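Local coordinates for protein CurB (Lyngbya majuscula, PDB 5KP7) that probably serves as an acyl carrier protein, carrying acyl intermediates as thioesters on a covalently attached 4'-phosphopantetheine arm, at residues 68-71 with 72-76. Sequence-based numbering, arbitrary orientation.
Sequences EIIM and MVMED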
loop_
_atom_site.group_PDB
_atom_site.type_symbol
_atom_site.label_atom_id
_atom_site.label_comp_id
_atom_site.label_asym_id
_atom_site.label_seq_id
_atom_site.Cartn_x
_atom_site.Cartn_y
_atom_site.Cartn_z
ATOM N N GLU B 68 -9.990 -7.116 -16.222
ATOM C CA GLU B 68 -11.435 -7.393 -16.268
ATOM C C GLU B 68 -11.787 -8.240 -17.500
ATOM O O GLU B 68 -12.552 -9.215 -17.396
ATOM C CB GLU B 68 -12.238 -6.078 -16.258
ATOM C CG GLU B 68 -13.700 -6.222 -15.884
ATOM C CD GLU B 68 -13.934 -6.403 -14.402
ATOM O OE1 GLU B 68 -12.964 -6.247 -13.616
ATOM O OE2 GLU B 68 -15.113 -6.637 -14.029
ATOM N N ILE B 69 -11.205 -7.893 -18.642
ATOM C CA ILE B 69 -11.455 -8.651 -19.883
ATOM C C ILE B 69 -11.039 -10.114 -19.712
ATOM O O ILE B 69 -11.785 -11.022 -20.080
ATOM C CB ILE B 69 -10.766 -7.998 -21.099
ATOM C CG1 ILE B 69 -11.494 -6.697 -21.466
ATOM C CG2 ILE B 69 -10.781 -8.943 -22.308
ATOM C CD1 ILE B 69 -10.672 -5.777 -22.326
ATOM N N ILE B 70 -9.867 -10.336 -19.131
ATOM C CA ILE B 70 -9.402 -11.692 -18.870
ATOM C C ILE B 70 -10.397 -12.440 -17.993
ATOM O O ILE B 70 -10.733 -13.599 -18.287
ATOM C CB ILE B 70 -7.998 -11.718 -18.233
ATOM C CG1 ILE B 70 -6.938 -11.389 -19.288
ATOM C CG2 ILE B 70 -7.697 -13.084 -17.642
ATOM C CD1 ILE B 70 -5.560 -11.054 -18.722
ATOM N N MET B 71 -10.858 -11.796 -16.923
ATOM C CA MET B 71 -11.749 -12.464 -15.978
ATOM C C MET B 71 -13.126 -12.755 -16.588
ATOM O O MET B 71 -13.705 -13.802 -16.300
ATOM C CB MET B 71 -11.870 -11.686 -14.685
ATOM C CG MET B 71 -10.564 -11.697 -13.861
ATOM S SD MET B 71 -10.764 -10.907 -12.262
ATOM C CE MET B 71 -10.843 -9.183 -12.705
ATOM N N MET B 72 -13.615 -11.848 -17.425
ATOM C CA MET B 72 -14.885 -12.086 -18.159
ATOM C C MET B 72 -14.775 -13.279 -19.106
ATOM O O MET B 72 -15.687 -14.126 -19.165
ATOM C CB MET B 72 -15.289 -10.835 -18.927
ATOM C CG MET B 72 -15.709 -9.680 -18.030
ATOM S SD MET B 72 -15.648 -8.102 -18.912
ATOM C CE MET B 72 -17.375 -7.857 -19.294
ATOM N N VAL B 73 -13.664 -13.368 -19.837
ATOM C CA VAL B 73 -13.441 -14.498 -20.744
ATOM C C VAL B 73 -13.322 -15.808 -19.953
ATOM O O VAL B 73 -13.891 -16.835 -20.355
ATOM C CB VAL B 73 -12.197 -14.316 -21.641
ATOM C CG1 VAL B 73 -11.960 -15.556 -22.503
ATOM C CG2 VAL B 73 -12.325 -13.088 -22.525
ATOM N N MET B 74 -12.585 -15.784 -18.835
ATOM C CA MET B 74 -12.449 -16.959 -17.956
ATOM C C MET B 74 -13.812 -17.469 -17.500
ATOM O O MET B 74 -14.098 -18.680 -17.608
ATOM C CB MET B 74 -11.597 -16.639 -16.712
ATOM C CG MET B 74 -10.120 -16.506 -16.998
ATOM S SD MET B 74 -9.213 -15.969 -15.521
ATOM C CE MET B 74 -9.096 -17.518 -14.632
ATOM N N GLU B 75 -14.661 -16.537 -17.054
ATOM C CA GLU B 75 -16.011 -16.855 -16.578
ATOM C C GLU B 75 -16.931 -17.382 -17.701
ATOM O O GLU B 75 -17.668 -18.345 -17.494
ATOM C CB GLU B 75 -16.640 -15.627 -15.919
ATOM C CG GLU B 75 -17.950 -15.928 -15.197
ATOM C CD GLU B 75 -18.666 -14.681 -14.716
ATOM O OE1 GLU B 75 -17.992 -13.688 -14.378
ATOM O OE2 GLU B 75 -19.914 -14.707 -14.668
ATOM N N ASP B 76 -16.876 -16.748 -18.874
ATOM C CA ASP B 76 -17.610 -17.207 -20.085
ATOM C C ASP B 76 -17.263 -18.664 -20.421
ATOM O O ASP B 76 -18.156 -19.457 -20.758
ATOM C CB ASP B 76 -17.283 -16.260 -21.262
ATOM C CG ASP B 76 -18.039 -16.580 -22.544
ATOM O OD1 ASP B 76 -17.892 -17.693 -23.081
ATOM O OD2 ASP B 76 -18.732 -15.680 -23.060
#
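The flat peptide carbonyl of Glu68 accepts a hydrogen bond from the backbone of Met72 (Met72 N to Glu68 O 2.8 Å), and the Met72 side chain gathers against that same oxygen. The next three carbonyls, of Ile69, Ile70 and Met71, accept hydrogen bonds from the N-H groups of Val73, Met74 and Glu75 in turn. This is the regular i to i+4 ladder of an alpha helix. It belongs to helix 63-76 of the carrier-protein helical bundle, which starts at Ser63, the covalent attachment point of the phosphopantetheine.

Met72 CG, turned beside its own backbone N and anti to the carbonyl carbon (chi1 -69°), rests 3.3 Å from Glu68 O. Its thioether then crosses the Glu68 side chain at a slant, SD 4.1 Å from Glu68 CG. The Glu68 chain bends at chi2, and its carboxylate is satisfied beyond the helix: OE1 and OE2 each form a salt bridge with a basic side chain on the chain of another protein, on which Ile70 and Met71 also pack, so this helix forms part of the interface.

One residue further round, Ile69 and Val73 meet more loosely, CG2 to CG2 at 4.4 Å, although the same Val73 methyl, CG2, comes to 3.2 Å from Ile69 O. Ile69 also touches Thr38 of helix 27-41 and Val73 touches Phe99 of helix 92-102, so this face of helix 63-76 packs against both helices, while Ile70 and Met74 both reach the loop residue Leu86. The side chains of Ile70 and Met74 also slant across each other: Met74 SD lies 3.9 Å from Ile70 CG2. Met74 CG, at the root of that thioether, presses to 3.2 Å from Ile70 O.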